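Local coordinates for chitin-binding domain 3 protein (Micromonospora aurantiaca ATCC 27029, PDB 5OPF) that probably cleaves crystalline polysaccharides such as cellulose or chitin by copper-dependent oxidation, as a lytic polysaccharide monooxygenase, at residues F52-A57 and S179-S184; V86-T91 and N123-P128; R99-D104 and T149-G154; G138-T143 and V155-P160. One frame throughout, in Å; residues are numbered along the deposited sequence.

Contact 1 of 4, residues F52-A57 and S179-S184; sequences FREGVA and SHLDQS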
loop_
_atom_site.group_PDB
_atom_site.type_symbol
_atom_site.label_atom_id
_atom_site.label_comp_id
_atom_site.label_asym_id
_atom_site.label_seq_id
_atom_site.Cartn_x
_atom_site.Cartn_y
_atom_site.Cartn_z
ATOM N N PHE A 52 1.365 6.758 -7.463
ATOM C CA PHE A 52 0.177 6.923 -8.283
ATOM C C PHE A 52 0.460 6.719 -9.763
ATOM O O PHE A 52 1.590 6.875 -10.245
ATOM C CB PHE A 52 -0.510 8.293 -8.058
ATOM C CG PHE A 52 0.331 9.483 -8.434
ATOM C CD1 PHE A 52 0.451 9.889 -9.754
ATOM C CD2 PHE A 52 0.990 10.212 -7.456
ATOM C CE1 PHE A 52 1.218 10.990 -10.085
ATOM C CE2 PHE A 52 1.760 11.313 -7.789
ATOM C CZ PHE A 52 1.867 11.696 -9.099
ATOM N N ARG A 53 -0.630 6.405 -10.471
ATOM C CA ARG A 53 -0.749 6.524 -11.914
ATOM C C ARG A 53 -1.752 7.630 -12.217
ATOM O O ARG A 53 -2.504 8.071 -11.335
ATOM C CB ARG A 53 -1.268 5.229 -12.544
ATOM C CG ARG A 53 -0.390 3.999 -12.319
ATOM C CD ARG A 53 -0.880 2.799 -13.131
ATOM N NE ARG A 53 -0.580 2.977 -14.544
ATOM C CZ ARG A 53 0.586 2.695 -15.113
ATOM N NH1 ARG A 53 1.579 2.156 -14.416
ATOM N NH2 ARG A 53 0.752 2.938 -16.404
ATOM N N GLU A 54 -1.746 8.093 -13.471
ATOM C CA GLU A 54 -2.754 9.028 -13.955
ATOM C C GLU A 54 -3.347 8.495 -15.247
ATOM O O GLU A 54 -2.678 7.796 -16.011
ATOM C CB GLU A 54 -2.173 10.443 -14.147
ATOM C CG GLU A 54 -1.837 11.068 -12.797
ATOM C CD GLU A 54 -1.253 12.459 -12.856
ATOM O OE1 GLU A 54 -1.116 13.006 -13.968
ATOM O OE2 GLU A 54 -0.947 13.002 -11.769
ATOM N N GLY A 55 -4.623 8.793 -15.465
ATOM C CA GLY A 55 -5.298 8.415 -16.696
ATOM C C GLY A 55 -5.766 6.978 -16.781
ATOM O O GLY A 55 -6.085 6.510 -17.877
ATOM N N VAL A 56 -5.829 6.256 -15.660
ATOM C CA VAL A 56 -6.250 4.857 -15.689
ATOM C C VAL A 56 -7.719 4.697 -16.061
ATOM O O VAL A 56 -8.131 3.626 -16.531
ATOM C CB VAL A 56 -5.909 4.224 -14.324
ATOM C CG1 VAL A 56 -6.504 2.820 -14.188
ATOM C CG2 VAL A 56 -4.395 4.185 -14.131
ATOM N N ALA A 57 -8.528 5.731 -15.865
ATOM C CA ALA A 57 -9.934 5.713 -16.279
ATOM C C ALA A 57 -10.681 4.527 -15.676
ATOM O O ALA A 57 -11.543 3.926 -16.321
ATOM C CB ALA A 57 -10.085 5.746 -17.806
ATOM N N SER A 179 -10.072 12.562 -6.123
ATOM C CA SER A 179 -11.192 13.277 -6.746
ATOM C C SER A 179 -10.808 14.516 -7.553
ATOM O O SER A 179 -11.665 15.053 -8.271
ATOM C CB SER A 179 -12.236 13.681 -5.694
ATOM O OG SER A 179 -12.815 12.533 -5.103
ATOM N N HIS A 180 -9.574 14.996 -7.447
ATOM C CA HIS A 180 -9.152 16.237 -8.092
ATOM C C HIS A 180 -8.689 16.056 -9.534
ATOM O O HIS A 180 -8.497 17.052 -10.244
ATOM C CB HIS A 180 -7.994 16.856 -7.295
ATOM C CG HIS A 180 -6.764 16.005 -7.267
ATOM N ND1 HIS A 180 -6.795 14.675 -6.894
ATOM C CD2 HIS A 180 -5.474 16.290 -7.571
ATOM C CE1 HIS A 180 -5.572 14.183 -6.972
ATOM N NE2 HIS A 180 -4.751 15.140 -7.369
ATOM N N LEU A 181 -8.502 14.817 -9.963
ATOM C CA LEU A 181 -7.811 14.444 -11.185
ATOM C C LEU A 181 -8.044 12.953 -11.337
ATOM O O LEU A 181 -8.304 12.271 -10.346
ATOM C CB LEU A 181 -6.312 14.727 -11.007
ATOM C CG LEU A 181 -5.369 14.688 -12.199
ATOM C CD1 LEU A 181 -5.690 15.812 -13.171
ATOM C CD2 LEU A 181 -3.932 14.804 -11.723
ATOM N N ASP A 182 -7.943 12.434 -12.569
ATOM C CA ASP A 182 -7.893 10.972 -12.722
ATOM C C ASP A 182 -6.503 10.513 -12.306
ATOM O O ASP A 182 -5.583 10.416 -13.119
ATOM C CB ASP A 182 -8.230 10.510 -14.134
ATOM C CG ASP A 182 -8.185 8.993 -14.275
ATOM O OD1 ASP A 182 -8.044 8.291 -13.247
ATOM O OD2 ASP A 182 -8.307 8.502 -15.421
ATOM N N GLN A 183 -6.351 10.278 -11.007
ATOM C CA GLN A 183 -5.092 9.921 -10.376
ATOM C C GLN A 183 -5.411 8.854 -9.344
ATOM O O GLN A 183 -6.303 9.053 -8.511
ATOM C CB GLN A 183 -4.490 11.150 -9.695
ATOM C CG GLN A 183 -3.114 10.940 -9.097
ATOM C CD GLN A 183 -2.662 12.140 -8.284
ATOM O OE1 GLN A 183 -3.182 12.393 -7.208
ATOM N NE2 GLN A 183 -1.712 12.898 -8.809
ATOM N N SER A 184 -4.719 7.727 -9.435
ATOM C CA SER A 184 -5.015 6.564 -8.616
ATOM C C SER A 184 -3.746 6.045 -7.954
ATOM O O SER A 184 -2.679 6.000 -8.571
ATOM C CB SER A 184 -5.671 5.486 -9.490
ATOM O OG SER A 184 -4.983 5.305 -10.717
HETATM O O HOH W 1 -5.378 7.188 -12.852
#

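Contact 2 of 4, residues V86-T91 and N123-P128; sequences VGAWKT and NALTSP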
loop_
_atom_site.group_PDB
_atom_site.type_symbol
_atom_site.label_atom_id
_atom_site.label_comp_id
_atom_site.label_asym_id
_atom_site.label_seq_id
_atom_site.Cartn_x
_atom_site.Cartn_y
_atom_site.Cartn_z
ATOM N N VAL A 86 9.500 -10.380 -4.017
ATOM C CA VAL A 86 8.892 -11.395 -3.165
ATOM C C VAL A 86 9.843 -11.685 -2.004
ATOM O O VAL A 86 11.033 -11.922 -2.233
ATOM C CB VAL A 86 8.641 -12.662 -4.002
ATOM C CG1 VAL A 86 8.140 -13.796 -3.157
ATOM C CG2 VAL A 86 7.668 -12.366 -5.132
ATOM N N GLY A 87 9.331 -11.698 -0.777
ATOM C CA GLY A 87 10.169 -12.017 0.366
ATOM C C GLY A 87 9.512 -11.629 1.680
ATOM O O GLY A 87 8.323 -11.303 1.731
ATOM N N ALA A 88 10.316 -11.666 2.748
ATOM C CA ALA A 88 9.811 -11.532 4.121
ATOM C C ALA A 88 9.717 -10.057 4.532
ATOM O O ALA A 88 10.400 -9.580 5.441
ATOM C CB ALA A 88 10.679 -12.341 5.084
ATOM N N TRP A 89 8.825 -9.337 3.857
ATOM C CA TRP A 89 8.506 -7.964 4.230
ATOM C C TRP A 89 7.976 -7.928 5.657
ATOM O O TRP A 89 7.231 -8.818 6.081
ATOM C CB TRP A 89 7.420 -7.420 3.294
ATOM C CG TRP A 89 7.872 -7.228 1.878
ATOM C CD1 TRP A 89 7.819 -8.147 0.854
ATOM C CD2 TRP A 89 8.461 -6.046 1.323
ATOM N NE1 TRP A 89 8.339 -7.607 -0.291
ATOM C CE2 TRP A 89 8.741 -6.323 -0.034
ATOM C CE3 TRP A 89 8.783 -4.786 1.840
ATOM C CZ2 TRP A 89 9.333 -5.388 -0.875
ATOM C CZ3 TRP A 89 9.365 -3.856 1.001
ATOM C CH2 TRP A 89 9.642 -4.166 -0.340
ATOM N N LYS A 90 8.355 -6.905 6.412
ATOM C CA LYS A 90 7.887 -6.798 7.786
ATOM C C LYS A 90 6.379 -6.574 7.845
ATOM O O LYS A 90 5.836 -5.680 7.183
ATOM C CB LYS A 90 8.609 -5.665 8.512
ATOM C CG LYS A 90 10.111 -5.843 8.609
ATOM C CD LYS A 90 10.530 -7.164 9.236
ATOM C CE LYS A 90 12.054 -7.261 9.298
ATOM N NZ LYS A 90 12.507 -8.596 9.774
ATOM N N THR A 91 5.707 -7.366 8.683
ATOM C CA THR A 91 4.267 -7.275 8.895
ATOM C C THR A 91 3.951 -6.479 10.158
ATOM O O THR A 91 4.795 -6.307 11.043
ATOM C CB THR A 91 3.659 -8.676 9.046
ATOM O OG1 THR A 91 4.284 -9.346 10.147
ATOM C CG2 THR A 91 3.849 -9.513 7.794
ATOM N N ASN A 123 0.943 -17.275 -0.547
ATOM C CA ASN A 123 2.222 -17.224 0.163
ATOM C C ASN A 123 3.045 -16.020 -0.304
ATOM O O ASN A 123 3.729 -16.083 -1.333
ATOM C CB ASN A 123 3.001 -18.516 -0.034
ATOM C CG ASN A 123 4.225 -18.586 0.859
ATOM O OD1 ASN A 123 4.646 -17.583 1.428
ATOM N ND2 ASN A 123 4.797 -19.773 0.986
ATOM N N ALA A 124 3.007 -14.933 0.468
ATOM C CA ALA A 124 3.725 -13.717 0.104
ATOM C C ALA A 124 5.233 -13.903 0.086
ATOM O O ALA A 124 5.941 -13.077 -0.510
ATOM C CB ALA A 124 3.380 -12.607 1.093
ATOM N N LEU A 125 5.740 -14.939 0.753
ATOM C CA LEU A 125 7.179 -15.170 0.806
ATOM C C LEU A 125 7.713 -15.719 -0.506
ATOM O O LEU A 125 8.902 -15.547 -0.805
ATOM C CB LEU A 125 7.507 -16.157 1.925
ATOM C CG LEU A 125 7.125 -15.718 3.338
ATOM C CD1 LEU A 125 7.458 -16.801 4.351
ATOM C CD2 LEU A 125 7.777 -14.398 3.727
ATOM N N THR A 126 6.871 -16.401 -1.289
ATOM C CA THR A 126 7.321 -17.133 -2.465
ATOM C C THR A 126 6.641 -16.732 -3.764
ATOM O O THR A 126 7.174 -17.056 -4.833
ATOM C CB THR A 126 7.076 -18.641 -2.294
ATOM O OG1 THR A 126 5.665 -18.887 -2.219
ATOM C CG2 THR A 126 7.761 -19.166 -1.042
ATOM N N SER A 127 5.491 -16.070 -3.719
ATOM C CA SER A 127 4.656 -15.944 -4.901
ATOM C C SER A 127 4.379 -14.481 -5.218
ATOM O O SER A 127 4.045 -13.709 -4.314
ATOM C CB SER A 127 3.306 -16.626 -4.650
ATOM O OG SER A 127 3.480 -18.001 -4.365
ATOM N N PRO A 128 4.470 -14.077 -6.488
ATOM C CA PRO A 128 4.123 -12.700 -6.849
ATOM C C PRO A 128 2.650 -12.446 -6.577
ATOM O O PRO A 128 1.815 -13.347 -6.703
ATOM C CB PRO A 128 4.431 -12.642 -8.347
ATOM C CG PRO A 128 4.297 -14.034 -8.800
ATOM C CD PRO A 128 4.779 -14.891 -7.673
#

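Contact 3 of 4, residues R99-D104 and T149-G154; sequences RVKFFD and TREVDG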
loop_
_atom_site.group_PDB
_atom_site.type_symbol
_atom_site.label_atom_id
_atom_site.label_comp_id
_atom_site.label_asym_id
_atom_site.label_seq_id
_atom_site.Cartn_x
_atom_site.Cartn_y
_atom_site.Cartn_z
ATOM N N ARG A 99 -9.186 -2.056 10.440
ATOM C CA ARG A 99 -9.400 -0.726 9.895
ATOM C C ARG A 99 -8.151 -0.272 9.162
ATOM O O ARG A 99 -7.040 -0.392 9.691
ATOM C CB ARG A 99 -9.722 0.250 11.033
ATOM C CG ARG A 99 -11.016 -0.131 11.733
ATOM C CD ARG A 99 -11.105 0.359 13.163
ATOM N NE ARG A 99 -11.165 1.812 13.285
ATOM C CZ ARG A 99 -12.175 2.573 12.876
ATOM N NH1 ARG A 99 -13.225 2.032 12.260
ATOM N NH2 ARG A 99 -12.135 3.879 13.077
ATOM N N VAL A 100 -8.336 0.269 7.960
ATOM C CA VAL A 100 -7.252 0.829 7.166
ATOM C C VAL A 100 -7.284 2.340 7.335
ATOM O O VAL A 100 -8.275 2.987 6.977
ATOM C CB VAL A 100 -7.413 0.445 5.686
ATOM C CG1 VAL A 100 -6.413 1.194 4.811
ATOM C CG2 VAL A 100 -7.284 -1.078 5.505
ATOM N N LYS A 101 -6.211 2.912 7.883
ATOM C CA LYS A 101 -6.096 4.359 8.036
ATOM C C LYS A 101 -5.367 4.924 6.828
ATOM O O LYS A 101 -4.187 4.610 6.599
ATOM C CB LYS A 101 -5.346 4.737 9.309
ATOM C CG LYS A 101 -5.339 6.242 9.553
ATOM C CD LYS A 101 -4.551 6.609 10.805
ATOM C CE LYS A 101 -4.320 8.113 10.921
ATOM N NZ LYS A 101 -3.581 8.450 12.185
ATOM N N PHE A 102 -6.078 5.752 6.061
ATOM C CA PHE A 102 -5.524 6.427 4.903
ATOM C C PHE A 102 -5.218 7.875 5.266
ATOM O O PHE A 102 -6.081 8.566 5.806
ATOM C CB PHE A 102 -6.478 6.380 3.706
ATOM C CG PHE A 102 -5.739 6.452 2.428
ATOM C CD1 PHE A 102 -5.218 7.653 1.973
ATOM C CD2 PHE A 102 -5.462 5.298 1.726
ATOM C CE1 PHE A 102 -4.442 7.680 0.825
ATOM C CE2 PHE A 102 -4.704 5.319 0.588
ATOM C CZ PHE A 102 -4.187 6.503 0.136
ATOM N N PHE A 103 -4.003 8.338 4.961
ATOM C CA PHE A 103 -3.576 9.710 5.227
ATOM C C PHE A 103 -3.304 10.418 3.907
ATOM O O PHE A 103 -2.530 9.913 3.082
ATOM C CB PHE A 103 -2.311 9.694 6.094
ATOM C CG PHE A 103 -1.682 11.044 6.321
ATOM C CD1 PHE A 103 -2.404 12.112 6.822
ATOM C CD2 PHE A 103 -0.340 11.241 6.015
ATOM C CE1 PHE A 103 -1.792 13.351 7.028
ATOM C CE2 PHE A 103 0.267 12.470 6.220
ATOM C CZ PHE A 103 -0.464 13.523 6.713
ATOM N N ASP A 104 -3.948 11.575 3.712
ATOM C CA ASP A 104 -3.813 12.401 2.509
ATOM C C ASP A 104 -3.294 13.769 2.933
ATOM O O ASP A 104 -3.992 14.520 3.620
ATOM C CB ASP A 104 -5.158 12.526 1.791
ATOM C CG ASP A 104 -5.129 13.459 0.587
ATOM O OD1 ASP A 104 -4.037 13.862 0.152
ATOM O OD2 ASP A 104 -6.236 13.762 0.086
ATOM N N THR A 149 -11.057 13.288 8.449
ATOM C CA THR A 149 -10.701 13.745 9.782
ATOM C C THR A 149 -9.476 14.652 9.711
ATOM O O THR A 149 -8.486 14.337 9.044
ATOM C CB THR A 149 -10.423 12.511 10.639
ATOM O OG1 THR A 149 -11.606 11.697 10.640
ATOM C CG2 THR A 149 -10.033 12.884 12.068
ATOM N N ARG A 150 -9.539 15.780 10.405
ATOM C CA ARG A 150 -8.426 16.716 10.411
ATOM C C ARG A 150 -7.205 16.102 11.086
ATOM O O ARG A 150 -7.301 15.492 12.158
ATOM C CB ARG A 150 -8.843 17.993 11.145
ATOM C CG ARG A 150 -7.734 19.004 11.365
ATOM C CD ARG A 150 -8.255 20.218 12.116
ATOM N NE ARG A 150 -7.223 20.881 12.910
ATOM C CZ ARG A 150 -7.456 21.898 13.734
ATOM N NH1 ARG A 150 -8.687 22.370 13.878
ATOM N NH2 ARG A 150 -6.460 22.446 14.422
ATOM N N GLU A 151 -6.043 16.287 10.462
ATOM C CA GLU A 151 -4.764 15.898 11.039
ATOM C C GLU A 151 -3.819 17.086 10.981
ATOM O O GLU A 151 -4.130 18.123 10.394
ATOM C CB GLU A 151 -4.132 14.730 10.268
ATOM C CG GLU A 151 -4.967 13.457 10.220
ATOM C CD GLU A 151 -4.892 12.638 11.499
ATOM O OE1 GLU A 151 -4.191 13.056 12.453
ATOM O OE2 GLU A 151 -5.534 11.565 11.563
ATOM N N VAL A 152 -2.654 16.923 11.606
ATOM C CA VAL A 152 -1.522 17.790 11.312
ATOM C C VAL A 152 -1.055 17.492 9.892
ATOM O O VAL A 152 -0.739 16.346 9.543
ATOM C CB VAL A 152 -0.393 17.591 12.332
ATOM C CG1 VAL A 152 0.816 18.449 11.971
ATOM C CG2 VAL A 152 -0.881 17.932 13.732
ATOM N N ASP A 153 -1.034 18.525 9.059
ATOM C CA ASP A 153 -0.453 18.460 7.720
ATOM C C ASP A 153 -1.222 17.532 6.791
ATOM O O ASP A 153 -0.647 16.939 5.874
ATOM C CB ASP A 153 1.032 18.097 7.760
ATOM C CG ASP A 153 1.854 19.139 8.487
ATOM O OD1 ASP A 153 2.937 18.797 9.013
ATOM O OD2 ASP A 153 1.408 20.308 8.544
ATOM N N GLY A 154 -2.525 17.427 6.999
ATOM C CA GLY A 154 -3.369 16.710 6.055
ATOM C C GLY A 154 -4.674 16.289 6.710
ATOM O O GLY A 154 -5.128 16.905 7.677
#

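Contact 4 of 4, residues G138-T143 and V155-P160; sequences GQIGNT and VSIQIP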
loop_
_atom_site.group_PDB
_atom_site.type_symbol
_atom_site.label_atom_id
_atom_site.label_comp_id
_atom_site.label_asym_id
_atom_site.label_seq_id
_atom_site.Cartn_x
_atom_site.Cartn_y
_atom_site.Cartn_z
ATOM N N GLY A 138 -13.312 -4.269 1.851
ATOM C CA GLY A 138 -13.814 -3.000 2.355
ATOM C C GLY A 138 -13.836 -1.986 1.238
ATOM O O GLY A 138 -13.110 -2.119 0.254
ATOM N N GLN A 139 -14.717 -0.993 1.358
ATOM C CA GLN A 139 -14.844 0.004 0.294
ATOM C C GLN A 139 -15.608 1.205 0.822
ATOM O O GLN A 139 -16.637 1.042 1.486
ATOM C CB GLN A 139 -15.584 -0.577 -0.922
ATOM C CG GLN A 139 -15.716 0.379 -2.122
ATOM C CD GLN A 139 -16.248 -0.312 -3.383
ATOM O OE1 GLN A 139 -15.758 -0.062 -4.487
ATOM N NE2 GLN A 139 -17.273 -1.158 -3.226
ATOM N N ILE A 140 -15.104 2.404 0.522
ATOM C CA ILE A 140 -15.874 3.630 0.667
ATOM C C ILE A 140 -16.060 4.228 -0.720
ATOM O O ILE A 140 -15.235 4.044 -1.620
ATOM C CB ILE A 140 -15.248 4.665 1.635
ATOM C CG1 ILE A 140 -13.896 5.176 1.121
ATOM C CG2 ILE A 140 -15.136 4.078 3.041
ATOM C CD1 ILE A 140 -13.283 6.261 1.977
ATOM N N GLY A 141 -17.177 4.927 -0.886
ATOM C CA GLY A 141 -17.496 5.640 -2.107
ATOM C C GLY A 141 -17.008 7.070 -2.084
ATOM O O GLY A 141 -15.989 7.397 -1.468
ATOM N N ASN A 142 -17.752 7.940 -2.769
ATOM C CA ASN A 142 -17.307 9.313 -2.950
ATOM C C ASN A 142 -17.286 10.015 -1.603
ATOM O O ASN A 142 -18.316 10.130 -0.932
ATOM C CB ASN A 142 -18.180 10.051 -3.951
ATOM C CG ASN A 142 -17.546 11.353 -4.378
ATOM O OD1 ASN A 142 -17.361 12.246 -3.554
ATOM N ND2 ASN A 142 -17.137 11.439 -5.637
ATOM N N THR A 143 -16.104 10.480 -1.211
ATOM C CA THR A 143 -15.866 11.035 0.119
ATOM C C THR A 143 -15.024 12.290 -0.037
ATOM O O THR A 143 -13.786 12.238 -0.064
ATOM C CB THR A 143 -15.176 10.009 1.019
ATOM O OG1 THR A 143 -15.879 8.757 0.961
ATOM C CG2 THR A 143 -15.155 10.485 2.460
ATOM N N VAL A 155 -5.256 15.230 6.153
ATOM C CA VAL A 155 -6.506 14.663 6.634
ATOM C C VAL A 155 -6.393 13.149 6.552
ATOM O O VAL A 155 -5.560 12.601 5.828
ATOM C CB VAL A 155 -7.723 15.177 5.822
ATOM C CG1 VAL A 155 -7.925 16.674 6.039
ATOM C CG2 VAL A 155 -7.570 14.873 4.332
ATOM N N SER A 156 -7.254 12.461 7.289
ATOM C CA SER A 156 -7.226 11.005 7.288
ATOM C C SER A 156 -8.634 10.435 7.320
ATOM O O SER A 156 -9.609 11.119 7.622
ATOM C CB SER A 156 -6.430 10.446 8.462
ATOM O OG SER A 156 -7.073 10.731 9.696
ATOM N N ILE A 157 -8.735 9.149 7.015
ATOM C CA ILE A 157 -10.000 8.446 7.143
ATOM C C ILE A 157 -9.722 6.978 7.413
ATOM O O ILE A 157 -8.702 6.432 6.975
ATOM C CB ILE A 157 -10.886 8.668 5.895
ATOM C CG1 ILE A 157 -12.326 8.257 6.208
ATOM C CG2 ILE A 157 -10.318 7.942 4.671
ATOM C CD1 ILE A 157 -13.328 8.826 5.223
ATOM N N GLN A 158 -10.632 6.333 8.140
ATOM C CA GLN A 158 -10.534 4.910 8.438
ATOM C C GLN A 158 -11.548 4.146 7.595
ATOM O O GLN A 158 -12.731 4.496 7.581
ATOM C CB GLN A 158 -10.803 4.642 9.919
ATOM C CG GLN A 158 -9.853 5.344 10.892
ATOM C CD GLN A 158 -8.604 4.548 11.224
ATOM O OE1 GLN A 158 -8.389 3.451 10.715
ATOM N NE2 GLN A 158 -7.772 5.106 12.092
ATOM N N ILE A 159 -11.094 3.097 6.916
ATOM C CA ILE A 159 -11.946 2.246 6.086
ATOM C C ILE A 159 -12.089 0.896 6.782
ATOM O O ILE A 159 -11.098 0.160 6.907
ATOM C CB ILE A 159 -11.373 2.053 4.676
ATOM C CG1 ILE A 159 -11.150 3.393 3.968
ATOM C CG2 ILE A 159 -12.298 1.176 3.856
ATOM C CD1 ILE A 159 -9.715 3.786 3.817
ATOM N N PRO A 160 -13.284 0.519 7.217
ATOM C CA PRO A 160 -13.477 -0.821 7.789
ATOM C C PRO A 160 -13.253 -1.905 6.751
ATOM O O PRO A 160 -13.596 -1.748 5.579
ATOM C CB PRO A 160 -14.939 -0.808 8.255
ATOM C CG PRO A 160 -15.306 0.633 8.335
ATOM C CD PRO A 160 -14.514 1.322 7.266
HETATM O O HOH W 2 -15.828 -1.103 4.114
#

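Contact 1 of 4, residues F52-A57 and S179-S184
Gln183 lays its amide over one face of the Phe52 ring, with NE2 above the ring centre and 3.7 Å from Phe52 CE1. Its CG stands anti to the backbone N (chi1 -175°), and from there the extended chain runs past the ring, the amide plane inclined 33° to the ring plane. The same NE2 donates to Glu54 OE2 at 3.1 Å, reaching that oxygen on its anti side; Glu54 and Gln183 lie side by side and point the same way, while the Leu181 side chain crosses Glu54 at a slant and sets CD2 3.5 Å from Glu54 OE2. Gln183 suits this place because its two amide ends can serve different partners: OE1 bonds to the hydroxyl of Tyr185, a residue of the copper site completed by His1 and His108, and the Gln183 side chain itself comes within about 4 Å of the metal. Beneath these side chains is a short antiparallel beta pairing, in which Arg53 N bonds to Ser184 O at 2.8 Å and Ser184 N bonds back to Arg53 O. Past the strand ends, Asp182 OD2 uses its syn lone pair to accept from Ala57 N at 2.8 Å, and OD1 takes a bond from Gln177. An alanine in place of Asp182 would probably leave the N-H of Ala57 without its acceptor and the loop after Gly55 less firmly held. Water 1 accepts from Val56 N at 3.0 Å and bonds to Ser184 OG, which is also hydrogen-bonded to the hydroxyl of Tyr186.

Contact 2 of 4, residues V86-T91 and N123-P128
Leu125 reaches back to Ala88 through a single methyl group. Its CB starts out away from residues 86-91, but CG is set beside the backbone N (chi1 -61°), and the CD2 branch comes near the other loop. There CD2 meets Ala88 CA at 3.5 Å, Gly87 O at 3.7 Å and the methyl Ala88 CB at 3.8 Å. A leucine suits this exposed place because one branch can cover the backbone of Gly87 and Ala88, and the small alanine lets it come close. Val86 brings its own methyls to the turn: CG2 packs by Pro128 N at 3.9 Å, while CG1 lies by the carbonyl of Leu125, though two modelled conformations of this valine make the details doubtful. Gly87 itself has a backbone shape in which a side chain would collide with the carbonyl oxygen of Val86; its N-H is buried with no partner in the model. The facing loop is organised from within, as Leu125 N bonds to Asn123 OD1 at 2.9 Å with the donor above the carbonyl plane, and Asn123 O accepts from both Thr126 N and Ser127 N. This is an Asx turn in the loop between strands 110-118 and 134-140, set against an inverse gamma turn centred on Ala88.

Contact 3 of 4, residues R99-D104 and T149-G154
Glu151 OE2 faces two donors: the ammonium of Lys101 across the contact and, as a hydrogen bond, the hydroxyl of Ser156. The fully extended lysine meets the glutamate tip to tip, but Lys101 NZ stays 3.7 Å from Glu151 OE2, so the salt bridge is long and the serine probably fixes the carboxylate more firmly. Phe103 approaches the turn obliquely through two ring atoms: CZ lies 3.5 Å from Asp153 O, and CE1 lies 3.8 Å from Gly154 CA. An alanine in place of Phe103 would probably open a gap beside the turn and leave Gly154 without this packing. Glycine fits at the last turn position because a CB would run into the ring, Asp104 O (3.3 Å from Gly154 CA) and, at these backbone angles, the carbonyl oxygen of Asp153. Elsewhere Asp104 bonds to the backbone of Ala106 and of His108, a copper ligand. Glu151 N bonds to Gly154 O at 3.0 Å, pairing the two arms at the base of a type II beta turn in which Asp153 takes the positive-phi place. This tight beta hairpin joins strands 149-151 and 154-162, the latter lying between outermost strand 149-151 and strand 97-104 in the four-stranded antiparallel sheet.

Contact 4 of 4, residues G138-T143 and V155-P160
Ile140 and Ile157 meet tip to tip, Ile140 CD1 standing 4.1 Å from Ile157 CD1, and this apolar packing carries most of the contact. Ile140, its CG1 in the crowded position between the backbone N and the carbonyl carbon (chi1 64°), crosses Ile159 at about a right angle, its CD1 also 4.1 Å from Ile159 CG1. Ile159 in turn packs on Ile113 and Val115 of strand 110-118. The isoleucines, beta-branched and at home in strands, present broad methyl surfaces. Thr143 adds its methyl, CG2 lying 3.7 Å from Ile157 CD1.

Polar contacts lie at the borders. The other branch of Thr143 serves its own loop, OG1 donating to Gly141 O at 2.8 Å. At the far end, water 2 accepts from Gln139 N at 3.0 Å and donates to Pro160 O at 2.7 Å, bridging the backbones where Gly138 CA makes a CA-H...O contact with Pro160 O at 3.5 Å. Glycine fits there because a CB would clash with that oxygen.

With the N-to-C directions of strand segments 138-140 and 155-160 at 135° and no direct backbone hydrogen bond between them, the two sheets of the beta-sandwich are held here chiefly by dispersion and burial of apolar surface, with one water and a CA-H...O contact at the edge.

Overall arrangement
Contacts 3 and 4 adjoin: their centres are about 10 Å apart, and both use strand 154-162 or its neighbours in the four-stranded antiparallel sheet. Contact 4 packs that sheet against strand 134-140 of the mixed sheet, as in a beta-sandwich; the mixed sheet also carries contact 1 through strands 52-54 and 183-192. Contact 1, beside the copper site, has its centre about 17 Å from that of contact 4. Contact 2 joins two loops on the opposite side of the chain's centre from the others, its centre about 28 Å from that of contact 1. Along the chain, contact 1 encloses the rest; contacts 2 and 3, and 3 and 4, alternate, while contact 2 closes before contact 4 opens.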